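Thioesterase PA1618 (PDB 4QD8) probably hydrolyses acyl-CoA thioesters as a hotdog-fold thioesterase of the PaaI family, and binds phenacyl coenzyme A. Local coordinates at residues 2-7 and 72-77; 80-85 and 135-140; 87-92 and 129-134; 100-105 and 118-123. All blocks are in the same frame, centred on the assembly; numbering follows the deposited sequence.

Contact 1. Residues 2-7 and 72-77; sequences SLWRQT and YLCVDT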
loop_
_atom_site.group_PDB
_atom_site.type_symbol
_atom_site.label_atom_id
_atom_site.label_comp_id
_atom_site.label_asym_id
_atom_site.label_seq_id
_atom_site.Cartn_x
_atom_site.Cartn_y
_atom_site.Cartn_z
ATOM N N SER A 2 15.033 11.866 -21.723
ATOM C CA SER A 2 13.772 11.675 -22.437
ATOM C C SER A 2 12.594 11.831 -21.490
ATOM O O SER A 2 11.657 12.582 -21.760
ATOM C CB SER A 2 13.727 10.306 -23.112
ATOM O OG SER A 2 14.444 10.315 -24.338
ATOM N N LEU A 3 12.660 11.116 -20.370
ATOM C CA LEU A 3 11.680 11.247 -19.305
ATOM C C LEU A 3 11.769 12.661 -18.764
ATOM O O LEU A 3 10.775 13.260 -18.349
ATOM C CB LEU A 3 12.071 10.293 -18.172
ATOM C CG LEU A 3 11.071 9.421 -17.431
ATOM C CD1 LEU A 3 11.784 8.733 -16.274
ATOM C CD2 LEU A 3 9.919 10.225 -16.935
ATOM N N TRP A 4 12.989 13.183 -18.754
ATOM C CA TRP A 4 13.314 14.340 -17.934
ATOM C C TRP A 4 12.978 15.667 -18.582
ATOM O O TRP A 4 13.089 15.809 -19.806
ATOM C CB TRP A 4 14.807 14.308 -17.589
ATOM C CG TRP A 4 15.253 12.963 -17.131
ATOM C CD1 TRP A 4 16.138 12.128 -17.750
ATOM C CD2 TRP A 4 14.812 12.285 -15.956
ATOM N NE1 TRP A 4 16.277 10.968 -17.026
ATOM C CE2 TRP A 4 15.469 11.041 -15.918
ATOM C CE3 TRP A 4 13.916 12.611 -14.928
ATOM C CZ2 TRP A 4 15.270 10.122 -14.883
ATOM C CZ3 TRP A 4 13.709 11.699 -13.910
ATOM C CH2 TRP A 4 14.391 10.471 -13.890
ATOM N N ARG A 5 12.573 16.632 -17.760
ATOM C CA ARG A 5 12.484 18.020 -18.195
ATOM C C ARG A 5 13.819 18.685 -17.923
ATOM O O ARG A 5 14.496 19.146 -18.844
ATOM C CB ARG A 5 11.383 18.766 -17.453
ATOM C CG ARG A 5 11.142 20.177 -17.958
ATOM C CD ARG A 5 9.979 20.770 -17.230
ATOM N NE ARG A 5 9.450 21.979 -17.853
ATOM C CZ ARG A 5 9.815 23.213 -17.523
ATOM N NH1 ARG A 5 10.743 23.412 -16.593
ATOM N NH2 ARG A 5 9.255 24.252 -18.127
ATOM N N GLN A 6 14.196 18.734 -16.648
ATOM C CA GLN A 6 15.556 19.115 -16.294
ATOM C C GLN A 6 16.500 17.926 -16.432
ATOM O O GLN A 6 16.281 16.873 -15.825
ATOM C CB GLN A 6 15.624 19.678 -14.879
ATOM C CG GLN A 6 17.047 19.718 -14.352
ATOM C CD GLN A 6 17.396 21.016 -13.659
ATOM O OE1 GLN A 6 18.013 21.905 -14.257
ATOM N NE2 GLN A 6 17.018 21.132 -12.385
ATOM N N THR A 7 17.549 18.091 -17.232
ATOM C CA THR A 7 18.564 17.055 -17.388
ATOM C C THR A 7 19.226 16.776 -16.039
ATOM O O THR A 7 19.674 17.699 -15.373
ATOM C CB THR A 7 19.629 17.479 -18.403
ATOM O OG1 THR A 7 19.033 17.562 -19.702
ATOM C CG2 THR A 7 20.753 16.470 -18.455
ATOM N N TYR A 72 10.894 16.055 -9.283
ATOM C CA TYR A 72 11.394 17.412 -9.451
ATOM C C TYR A 72 12.042 17.656 -10.803
ATOM O O TYR A 72 11.942 18.759 -11.347
ATOM C CB TYR A 72 12.338 17.772 -8.311
ATOM C CG TYR A 72 11.602 18.508 -7.237
ATOM C CD1 TYR A 72 11.307 19.860 -7.383
ATOM C CD2 TYR A 72 11.156 17.850 -6.094
ATOM C CE1 TYR A 72 10.611 20.549 -6.404
ATOM C CE2 TYR A 72 10.463 18.527 -5.113
ATOM C CZ TYR A 72 10.195 19.876 -5.272
ATOM O OH TYR A 72 9.510 20.548 -4.290
ATOM N N LEU A 73 12.650 16.619 -11.364
ATOM C CA LEU A 73 13.325 16.717 -12.659
ATOM C C LEU A 73 12.336 16.598 -13.812
ATOM O O LEU A 73 12.715 16.718 -14.976
ATOM C CB LEU A 73 14.382 15.617 -12.791
ATOM C CG LEU A 73 15.578 15.693 -11.840
ATOM C CD1 LEU A 73 16.374 14.421 -11.864
ATOM C CD2 LEU A 73 16.463 16.875 -12.242
ATOM N N CYS A 74 11.071 16.347 -13.484
ATOM C CA CYS A 74 10.046 16.147 -14.509
ATOM C C CYS A 74 8.986 17.244 -14.551
ATOM O O CYS A 74 8.234 17.334 -15.521
ATOM C CB CYS A 74 9.356 14.792 -14.335
ATOM S SG CYS A 74 10.392 13.376 -14.722
ATOM N N VAL A 75 8.909 18.070 -13.518
ATOM C CA VAL A 75 7.926 19.154 -13.539
ATOM C C VAL A 75 8.522 20.495 -13.912
ATOM O O VAL A 75 9.739 20.678 -13.904
ATOM C CB VAL A 75 7.199 19.337 -12.190
ATOM C CG1 VAL A 75 6.467 18.074 -11.812
ATOM C CG2 VAL A 75 8.174 19.770 -11.110
ATOM N N ASP A 76 7.634 21.423 -14.254
ATOM C CA ASP A 76 7.979 22.820 -14.419
ATOM C C ASP A 76 8.103 23.440 -13.034
ATOM O O ASP A 76 7.106 23.795 -12.406
ATOM C CB ASP A 76 6.874 23.522 -15.212
ATOM C CG ASP A 76 7.135 25.006 -15.412
ATOM O OD1 ASP A 76 8.117 25.548 -14.855
ATOM O OD2 ASP A 76 6.330 25.640 -16.126
ATOM N N THR A 77 9.342 23.582 -12.581
ATOM C CA THR A 77 9.641 24.018 -11.229
ATOM C C THR A 77 9.384 25.502 -10.990
ATOM O O THR A 77 9.467 25.966 -9.857
ATOM C CB THR A 77 11.093 23.693 -10.879
ATOM O OG1 THR A 77 11.929 24.049 -11.989
ATOM C CG2 THR A 77 11.240 22.202 -10.624
#

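Contact 2. Residues 80-85 and 135-140; sequences YYCVGL and MAVVPL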
loop_
_atom_site.group_PDB
_atom_site.type_symbol
_atom_site.label_atom_id
_atom_site.label_comp_id
_atom_site.label_asym_id
_atom_site.label_seq_id
_atom_site.Cartn_x
_atom_site.Cartn_y
_atom_site.Cartn_z
ATOM N N TYR A 80 5.424 24.671 -10.185
ATOM C CA TYR A 80 5.005 23.526 -9.378
ATOM C C TYR A 80 6.098 23.014 -8.465
ATOM O O TYR A 80 7.283 23.147 -8.751
ATOM C CB TYR A 80 4.573 22.361 -10.279
ATOM C CG TYR A 80 3.437 22.681 -11.207
ATOM C CD1 TYR A 80 2.148 22.839 -10.724
ATOM C CD2 TYR A 80 3.650 22.815 -12.573
ATOM C CE1 TYR A 80 1.103 23.129 -11.567
ATOM C CE2 TYR A 80 2.610 23.111 -13.427
ATOM C CZ TYR A 80 1.340 23.262 -12.917
ATOM O OH TYR A 80 0.299 23.552 -13.762
ATOM N N TYR A 81 5.689 22.386 -7.372
ATOM C CA TYR A 81 6.620 21.578 -6.614
ATOM C C TYR A 81 5.924 20.266 -6.307
ATOM O O TYR A 81 4.716 20.141 -6.494
ATOM C CB TYR A 81 7.092 22.283 -5.348
ATOM C CG TYR A 81 6.024 22.473 -4.309
ATOM C CD1 TYR A 81 5.056 23.449 -4.458
ATOM C CD2 TYR A 81 6.000 21.691 -3.167
ATOM C CE1 TYR A 81 4.082 23.634 -3.511
ATOM C CE2 TYR A 81 5.034 21.868 -2.213
ATOM C CZ TYR A 81 4.075 22.841 -2.389
ATOM O OH TYR A 81 3.104 23.025 -1.439
ATOM N N CYS A 82 6.697 19.284 -5.872
ATOM C CA CYS A 82 6.161 17.942 -5.691
ATOM C C CYS A 82 6.368 17.484 -4.266
ATOM O O CYS A 82 7.429 17.709 -3.688
ATOM C CB CYS A 82 6.850 16.975 -6.640
ATOM S SG CYS A 82 6.569 17.413 -8.370
ATOM N N VAL A 83 5.349 16.848 -3.700
ATOM C CA VAL A 83 5.481 16.264 -2.365
ATOM C C VAL A 83 4.978 14.823 -2.369
ATOM O O VAL A 83 4.109 14.462 -3.160
ATOM C CB VAL A 83 4.721 17.081 -1.311
ATOM C CG1 VAL A 83 5.290 18.497 -1.225
ATOM C CG2 VAL A 83 3.241 17.138 -1.634
ATOM N N GLY A 84 5.532 13.992 -1.498
ATOM C CA GLY A 84 5.040 12.629 -1.373
ATOM C C GLY A 84 3.580 12.608 -0.966
ATOM O O GLY A 84 3.164 13.333 -0.057
ATOM N N LEU A 85 2.795 11.749 -1.609
ATOM C CA LEU A 85 1.387 11.605 -1.266
ATOM C C LEU A 85 1.093 10.231 -0.662
ATOM O O LEU A 85 0.415 10.126 0.354
ATOM C CB LEU A 85 0.515 11.851 -2.501
ATOM C CG LEU A 85 -1.003 11.805 -2.324
ATOM C CD1 LEU A 85 -1.451 12.987 -1.490
ATOM C CD2 LEU A 85 -1.708 11.803 -3.681
ATOM N N MET A 135 3.517 10.777 -5.960
ATOM C CA MET A 135 3.835 12.170 -5.650
ATOM C C MET A 135 2.657 13.038 -6.046
ATOM O O MET A 135 1.989 12.757 -7.033
ATOM C CB MET A 135 5.055 12.621 -6.465
ATOM C CG MET A 135 6.332 11.845 -6.171
ATOM S SD MET A 135 6.932 12.128 -4.497
ATOM C CE MET A 135 7.317 13.885 -4.554
ATOM N N ALA A 136 2.397 14.085 -5.270
ATOM C CA ALA A 136 1.425 15.105 -5.666
ATOM C C ALA A 136 2.170 16.246 -6.353
ATOM O O ALA A 136 3.246 16.649 -5.923
ATOM C CB ALA A 136 0.680 15.623 -4.470
ATOM N N VAL A 137 1.582 16.762 -7.423
ATOM C CA VAL A 137 2.130 17.930 -8.111
ATOM C C VAL A 137 1.312 19.130 -7.640
ATOM O O VAL A 137 0.097 19.161 -7.839
ATOM C CB VAL A 137 2.030 17.773 -9.633
ATOM C CG1 VAL A 137 2.704 18.959 -10.332
ATOM C CG2 VAL A 137 2.678 16.477 -10.064
ATOM N N VAL A 138 1.978 20.089 -6.997
ATOM C CA VAL A 138 1.303 21.187 -6.297
ATOM C C VAL A 138 1.774 22.541 -6.838
ATOM O O VAL A 138 2.974 22.782 -6.945
ATOM C CB VAL A 138 1.581 21.121 -4.779
ATOM C CG1 VAL A 138 0.736 22.139 -4.030
ATOM C CG2 VAL A 138 1.322 19.711 -4.241
ATOM N N PRO A 139 0.826 23.429 -7.188
ATOM C CA PRO A 139 1.230 24.762 -7.669
ATOM C C PRO A 139 1.901 25.589 -6.571
ATOM O O PRO A 139 1.411 25.594 -5.448
ATOM C CB PRO A 139 -0.101 25.401 -8.080
ATOM C CG PRO A 139 -1.001 24.244 -8.394
ATOM C CD PRO A 139 -0.618 23.192 -7.365
ATOM N N LEU A 140 3.005 26.267 -6.889
ATOM C CA LEU A 140 3.699 27.126 -5.921
ATOM C C LEU A 140 2.805 28.278 -5.455
ATOM O O LEU A 140 1.988 28.791 -6.222
ATOM C CB LEU A 140 4.990 27.691 -6.522
ATOM C CG LEU A 140 6.096 26.711 -6.908
ATOM C CD1 LEU A 140 7.011 27.314 -7.963
ATOM C CD2 LEU A 140 6.899 26.299 -5.686
#

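Contact 3. Residues 87-92 and 129-134; sequences VNANHL and CIARLT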
loop_
_atom_site.group_PDB
_atom_site.type_symbol
_atom_site.label_atom_id
_atom_site.label_comp_id
_atom_site.label_asym_id
_atom_site.label_seq_id
_atom_site.Cartn_x
_atom_site.Cartn_y
_atom_site.Cartn_z
ATOM N N VAL A 87 3.064 6.173 -0.168
ATOM C CA VAL A 87 4.208 5.317 -0.449
ATOM C C VAL A 87 3.922 3.940 0.114
ATOM O O VAL A 87 3.239 3.802 1.122
ATOM C CB VAL A 87 5.531 5.899 0.136
ATOM C CG1 VAL A 87 5.521 5.922 1.676
ATOM C CG2 VAL A 87 6.738 5.130 -0.409
ATOM N N ASN A 88 4.440 2.921 -0.549
ATOM C CA ASN A 88 4.309 1.563 -0.038
ATOM C C ASN A 88 5.543 0.778 -0.438
ATOM O O ASN A 88 6.239 1.146 -1.376
ATOM C CB ASN A 88 3.028 0.891 -0.538
ATOM C CG ASN A 88 2.942 0.832 -2.060
ATOM O OD1 ASN A 88 3.671 0.084 -2.713
ATOM N ND2 ASN A 88 2.072 1.659 -2.632
ATOM N N ALA A 89 5.845 -0.281 0.298
ATOM C CA ALA A 89 7.023 -1.083 -0.019
ATOM C C ALA A 89 6.853 -2.503 0.489
ATOM O O ALA A 89 6.269 -2.720 1.550
ATOM C CB ALA A 89 8.271 -0.455 0.603
ATOM N N ASN A 90 7.347 -3.458 -0.286
ATOM C CA ASN A 90 7.578 -4.810 0.252
ATOM C C ASN A 90 9.049 -4.984 0.586
ATOM O O ASN A 90 9.914 -4.733 -0.248
ATOM C CB ASN A 90 7.154 -5.882 -0.754
ATOM C CG ASN A 90 5.703 -6.274 -0.612
ATOM O OD1 ASN A 90 5.367 -7.283 0.032
ATOM N ND2 ASN A 90 4.826 -5.484 -1.201
ATOM N N HIS A 91 9.327 -5.428 1.813
ATOM C CA HIS A 91 10.665 -5.787 2.238
ATOM C C HIS A 91 10.898 -7.266 1.908
ATOM O O HIS A 91 10.258 -8.153 2.474
ATOM C CB HIS A 91 10.825 -5.494 3.743
ATOM C CG HIS A 91 10.504 -4.080 4.118
ATOM N ND1 HIS A 91 11.148 -2.992 3.553
ATOM C CD2 HIS A 91 9.618 -3.569 5.005
ATOM C CE1 HIS A 91 10.665 -1.882 4.074
ATOM N NE2 HIS A 91 9.733 -2.196 4.955
ATOM N N LEU A 92 11.782 -7.507 0.947
ATOM C CA LEU A 92 11.980 -8.822 0.348
ATOM C C LEU A 92 13.104 -9.629 0.997
ATOM O O LEU A 92 12.949 -10.823 1.262
ATOM C CB LEU A 92 12.303 -8.673 -1.133
ATOM C CG LEU A 92 11.320 -7.813 -1.926
ATOM C CD1 LEU A 92 11.828 -7.644 -3.343
ATOM C CD2 LEU A 92 9.922 -8.448 -1.906
ATOM N N CYS A 129 14.066 -4.930 -1.781
ATOM C CA CYS A 129 12.856 -4.170 -1.470
ATOM C C CYS A 129 12.266 -3.674 -2.788
ATOM O O CYS A 129 13.000 -3.381 -3.735
ATOM C CB CYS A 129 13.204 -2.994 -0.538
ATOM S SG CYS A 129 11.855 -1.863 -0.127
ATOM N N ILE A 130 10.938 -3.617 -2.863
ATOM C CA ILE A 130 10.303 -2.961 -3.997
ATOM C C ILE A 130 9.360 -1.917 -3.435
ATOM O O ILE A 130 8.614 -2.196 -2.498
ATOM C CB ILE A 130 9.562 -3.941 -4.945
ATOM C CG1 ILE A 130 8.824 -3.155 -6.041
ATOM C CG2 ILE A 130 8.580 -4.860 -4.176
ATOM C CD1 ILE A 130 8.296 -4.054 -7.156
ATOM N N ALA A 131 9.401 -0.704 -3.982
ATOM C CA ALA A 131 8.562 0.369 -3.467
ATOM C C ALA A 131 7.748 0.966 -4.594
ATOM O O ALA A 131 8.162 0.928 -5.750
ATOM C CB ALA A 131 9.404 1.451 -2.796
ATOM N N ARG A 132 6.587 1.509 -4.254
ATOM C CA ARG A 132 5.863 2.338 -5.215
ATOM C C ARG A 132 5.508 3.661 -4.563
ATOM O O ARG A 132 5.037 3.723 -3.415
ATOM C CB ARG A 132 4.634 1.621 -5.789
ATOM C CG ARG A 132 4.078 2.332 -7.043
ATOM C CD ARG A 132 3.022 1.501 -7.776
ATOM N NE ARG A 132 1.782 1.441 -7.022
ATOM C CZ ARG A 132 1.375 0.399 -6.308
ATOM N NH1 ARG A 132 2.091 -0.722 -6.284
ATOM N NH2 ARG A 132 0.239 0.474 -5.634
ATOM N N LEU A 133 5.788 4.742 -5.279
ATOM C CA LEU A 133 5.630 6.073 -4.710
ATOM C C LEU A 133 4.677 6.907 -5.554
ATOM O O LEU A 133 4.825 6.971 -6.774
ATOM C CB LEU A 133 6.988 6.780 -4.683
ATOM C CG LEU A 133 6.999 8.233 -4.181
ATOM C CD1 LEU A 133 6.546 8.337 -2.732
ATOM C CD2 LEU A 133 8.434 8.791 -4.353
ATOM N N THR A 134 3.692 7.506 -4.896
ATOM C CA THR A 134 2.799 8.492 -5.526
ATOM C C THR A 134 3.145 9.895 -5.028
ATOM O O THR A 134 3.078 10.167 -3.830
ATOM C CB THR A 134 1.349 8.189 -5.191
ATOM O OG1 THR A 134 1.070 6.836 -5.565
ATOM C CG2 THR A 134 0.383 9.142 -5.946
#

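Contact 4. Residues 100-105 and 118-123; sequences VTAVAR and IRLSGD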
loop_
_atom_site.group_PDB
_atom_site.type_symbol
_atom_site.label_atom_id
_atom_site.label_comp_id
_atom_site.label_asym_id
_atom_site.label_seq_id
_atom_site.Cartn_x
_atom_site.Cartn_y
_atom_site.Cartn_z
ATOM N N VAL A 100 22.911 -0.402 -0.407
ATOM C CA VAL A 100 21.669 -0.758 -1.070
ATOM C C VAL A 100 21.449 0.236 -2.210
ATOM O O VAL A 100 21.624 1.447 -2.033
ATOM C CB VAL A 100 20.477 -0.801 -0.086
ATOM C CG1 VAL A 100 20.315 0.516 0.658
ATOM C CG2 VAL A 100 19.190 -1.199 -0.808
ATOM N N THR A 101 21.109 -0.285 -3.387
ATOM C CA THR A 101 20.983 0.533 -4.597
ATOM C C THR A 101 19.531 0.561 -5.068
ATOM O O THR A 101 18.905 -0.490 -5.199
ATOM C CB THR A 101 21.870 -0.040 -5.714
ATOM O OG1 THR A 101 23.241 -0.005 -5.294
ATOM C CG2 THR A 101 21.733 0.776 -6.997
ATOM N N ALA A 102 19.002 1.762 -5.313
ATOM C CA ALA A 102 17.614 1.915 -5.739
ATOM C C ALA A 102 17.582 2.454 -7.160
ATOM O O ALA A 102 18.352 3.347 -7.502
ATOM C CB ALA A 102 16.878 2.868 -4.803
ATOM N N VAL A 103 16.693 1.909 -7.986
ATOM C CA VAL A 103 16.508 2.415 -9.353
ATOM C C VAL A 103 15.052 2.826 -9.522
ATOM O O VAL A 103 14.153 2.033 -9.250
ATOM C CB VAL A 103 16.864 1.345 -10.398
ATOM C CG1 VAL A 103 16.764 1.908 -11.820
ATOM C CG2 VAL A 103 18.272 0.820 -10.161
ATOM N N ALA A 104 14.822 4.058 -9.961
ATOM C CA ALA A 104 13.466 4.557 -10.155
ATOM C C ALA A 104 13.114 4.625 -11.635
ATOM O O ALA A 104 13.902 5.121 -12.449
ATOM C CB ALA A 104 13.296 5.932 -9.514
ATOM N N ARG A 105 11.916 4.151 -11.957
ATOM C CA ARG A 105 11.365 4.217 -13.310
ATOM C C ARG A 105 9.932 4.755 -13.218
ATOM O O ARG A 105 9.236 4.511 -12.248
ATOM C CB ARG A 105 11.373 2.827 -13.946
ATOM C CG ARG A 105 12.772 2.322 -14.259
ATOM C CD ARG A 105 12.777 0.904 -14.801
ATOM N NE ARG A 105 14.151 0.448 -15.031
ATOM C CZ ARG A 105 14.863 0.732 -16.122
ATOM N NH1 ARG A 105 14.337 1.467 -17.100
ATOM N NH2 ARG A 105 16.108 0.280 -16.242
ATOM N N ILE A 118 10.105 1.753 -7.771
ATOM C CA ILE A 118 11.471 1.838 -7.253
ATOM C C ILE A 118 11.944 0.464 -6.794
ATOM O O ILE A 118 11.311 -0.166 -5.944
ATOM C CB ILE A 118 11.585 2.893 -6.137
ATOM C CG1 ILE A 118 11.172 4.254 -6.704
ATOM C CG2 ILE A 118 13.029 2.990 -5.626
ATOM C CD1 ILE A 118 10.538 5.167 -5.704
ATOM N N ARG A 119 13.034 -0.011 -7.398
ATOM C CA ARG A 119 13.560 -1.352 -7.100
ATOM C C ARG A 119 14.898 -1.250 -6.365
ATOM O O ARG A 119 15.812 -0.570 -6.833
ATOM C CB ARG A 119 13.782 -2.164 -8.389
ATOM C CG ARG A 119 12.602 -2.256 -9.357
ATOM C CD ARG A 119 11.397 -2.907 -8.731
ATOM N NE ARG A 119 10.298 -2.995 -9.693
ATOM C CZ ARG A 119 10.068 -4.041 -10.482
ATOM N NH1 ARG A 119 10.850 -5.113 -10.419
ATOM N NH2 ARG A 119 9.043 -4.017 -11.324
ATOM N N LEU A 120 15.021 -1.955 -5.240
ATOM C CA LEU A 120 16.234 -1.905 -4.426
ATOM C C LEU A 120 16.896 -3.271 -4.379
ATOM O O LEU A 120 16.216 -4.310 -4.386
ATOM C CB LEU A 120 15.930 -1.450 -2.992
ATOM C CG LEU A 120 15.701 0.044 -2.753
ATOM C CD1 LEU A 120 14.394 0.486 -3.381
ATOM C CD2 LEU A 120 15.696 0.351 -1.274
ATOM N N SER A 121 18.220 -3.254 -4.313
ATOM C CA SER A 121 18.987 -4.490 -4.180
ATOM C C SER A 121 20.291 -4.229 -3.434
ATOM O O SER A 121 20.851 -3.121 -3.473
ATOM C CB SER A 121 19.261 -5.104 -5.557
ATOM O OG SER A 121 20.022 -4.220 -6.355
ATOM N N GLY A 122 20.759 -5.248 -2.724
ATOM C CA GLY A 122 22.039 -5.154 -2.057
ATOM C C GLY A 122 23.153 -5.440 -3.038
ATOM O O GLY A 122 22.924 -5.581 -4.247
ATOM N N ASP A 123 24.370 -5.533 -2.523
ATOM C CA ASP A 123 25.514 -5.658 -3.412
ATOM C C ASP A 123 25.549 -7.001 -4.132
ATOM O O ASP A 123 26.197 -7.124 -5.166
ATOM C CB ASP A 123 26.811 -5.373 -2.657
ATOM C CG ASP A 123 26.928 -3.915 -2.250
ATOM O OD1 ASP A 123 26.453 -3.042 -3.013
ATOM O OD2 ASP A 123 27.490 -3.644 -1.175
HETATM O O HOH W 1 24.004 -2.248 -3.980
#

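Contact 1. Residues 2-7 and 72-77
The guanidinium of Arg-5 lies with one face over Asp-76, whose CA sits 3.5 Å above the plane of that group and is offset toward its rim. Here the carboxylate is stacked on the guanidinium, their planes 15° apart, so the long salt bridge from Arg-5 NH2 to Asp-76 OD1 (3.7 Å) is one of charges alone, with no N-H pointed at the oxygen. OD1 has a firmer partner in Ser-78 OG. In the indole of Trp-4, the centre of one face is taken by CB of its neighbour Leu-3, while Cys-74 SG approaches obliquely, 3.6 Å from Trp-4 CE3, as a sulfur-aromatic contact. Leu-73 CB also comes obliquely, 3.7 Å from Trp-4 CE3. The join sets the N-terminal arm against the loop that leads from helix 56-72, the helix of the hotdog, into strand 80-91. It is pinned through one carbonyl, as Leu-73 O accepts from both Arg-5 N (2.8 Å) and Gln-6 N (3.0 Å), the first donor lying in the carbonyl plane and the second tilted 33° from it. Gln-6 CG, anti to the backbone N (chi1 164°), rests 3.6 Å from Leu-73 CD2. Beyond the pair, Trp-4 NE1 is hydrogen-bonded to Asp-33 O.

Contact 2. Residues 80-85 and 135-140
Tyr-80 begins this end of the antiparallel 80-91/127-139 strand pair of the hotdog sheet opposite Pro-139, its CB lying 3.9 Å from Val-137 CG1 and its ring atom CD1 close to Pro-139 CA. Tyr-81 forms a hydrogen-bonded pair with Val-138, giving and taking a backbone bond of 2.8 Å each way (Tyr-81 N to Val-138 O, Val-138 N to Tyr-81 O). Its CG stands in the crowded position between backbone N and carbonyl carbon (chi1 68°), and the ring receives Val-138 CB over one face as a CH-pi contact, 4.0 Å from the centroid. Leu-140 CD2 meets Tyr-81 CD1 at 3.6 Å. Cys-82 turns to the same face of the sheet as Val-137, and its CB touches Met-135 CE; helix 56-72 borders this side through Ser-71. Val-83 repeats the hydrogen-bonded pairing with Ala-136, Ala-136 N reaching Val-83 O at 2.7 Å, and its CG2 touches both Ala-136 CB and Val-138 CG2. On the face bearing Tyr-81, Val-83, Ala-136 and Val-138, Leu-53 of the second subunit packs on Val-83. At Gly-84 the Met-135 chain, bent at chi2 and chi3, folds back so that Met-135 CE lies against the Val-83–Gly-84 peptide, 3.3 Å from Val-83 C. Leu-85 CB ends the series against Ala-136 CB. Four backbone bonds thus fix the register and apolar contacts back them on both faces, though Tyr-80 O is buried without a partner.

Contact 3. Residues 87-92 and 129-134
Strands 80-91 and 127-139 form one antiparallel pair of the hotdog sheet, here running from Val-87 opposite Leu-133 to His-91 opposite Cys-129, and the first of them also pairs with a strand of the second subunit, so that the sheet runs on across the dimer. The hydrogen-bonded pairs are Asn-88 with Arg-132 and Asn-90 with Ile-130, the shortest bond being Asn-90 N to Ile-130 O at 2.8 Å. Between them Ala-89 and Ala-131 approach to 4.0 Å from CA to CA, with small methyl groups side by side. On that same face Leu-133 CD1 meets Val-87 CB at 3.9 Å, and Cys-129 SG, anti to its backbone N (chi1 176°), lies 3.9 Å from both Ala-89 CB and His-91 ND1, approaching the imidazole obliquely. Glu-64 of the second subunit is hydrogen-bonded to His-91 NE2, while this chain's helix 56-72 touches Val-87, Ala-131 and Leu-133.

The opposite face carries Asn-88, Asn-90 and Arg-132 beside Ile-130. Asn-88 OD1 comes 3.6 Å from Arg-132 CB, and Asn-88 ND2 stands 3.7 Å above the guanidinium plane, offset toward its rim, with the amide turned 57° from it. Asn-88 ND2 is hydrogen-bonded to Glu-86 OE1, whereas Asn-88 OD1 accepts from Arg-132 NH2 of the fourth subunit, a bond returned by this chain's Arg-132 to Asn-88 there. A buried arginine at such an interface probably has its charge eased by these reciprocal hydrogen bonds to asparagine side-chain oxygens, with weak help from Glu-86 of the third subunit, so pairing within one chain also positions the polar groups joining the subunits.

Contact 4. Residues 100-105 and 118-123
Thr-101 and Val-103 carry the backbone bonding, each paired both ways with its partner across the antiparallel strands, Ser-121 and Arg-119. The straightest is Thr-101 N to Ser-121 O, 2.8 Å long with an angle of 172° at the hydrogen; Val-103 N to Arg-119 O follows at 2.9 Å. Weaker CA-H...O contacts fill the intervening non-hydrogen-bonded positions, as where Leu-120 CA comes 3.1 Å from Thr-101 O.

Apolar contacts lie on the face bearing Ala-102, Ala-104, Ile-118 and Leu-120. Ala-102 CB is shared, with Leu-120 CG at 3.7 Å and Ile-118 CG2 a little farther off. Ile-118 divides its branches between two alanines, for CG1, anti to the carbonyl carbon (chi1 -59°), touches Ala-104 CB at 3.9 Å. Val-100 CG2 meets Leu-120 CD2 at the end of the row.

The polar contacts are at the other face and the strand end. A water bridges Thr-101 OG1 (2.7 Å) and Asp-123 OD1 (2.8 Å), while Asp-123 OD2 accepts from Arg-99 N. Arg-119 NE leads off to a salt bridge with Asp-117.

Helix 56-72 packs on the alanine face through Leu-62 and Leu-66, as in the hotdog fold, where the sheet wraps round the long helix. Strand 36-42 adjoins strand 99-106, and strand 127-139 flanks strand 113-121 on its other edge.

How the contacts relate
From the N terminus, contact 1 closes the first loop, bringing the terminal arm back to the exit of helix 56-72 after the hairpin of strands 28-32 and 36-42 has been made. The other three lie later in the chain and enclose one another: contact 2 is outermost, contact 3 falls within it and contact 4, which closes the shortest loop, within that. None cross. Contacts 2 and 3 are successive parts of one strand pair, joined where Leu-85 N meets Thr-134 O. Contact 4 belongs to the next strands of the sheet and adjoins contact 3 through strands 113-121 and 127-139. Contact 1 touches contact 2, where Val-75 meets Cys-82, and so links the arm to the sheet.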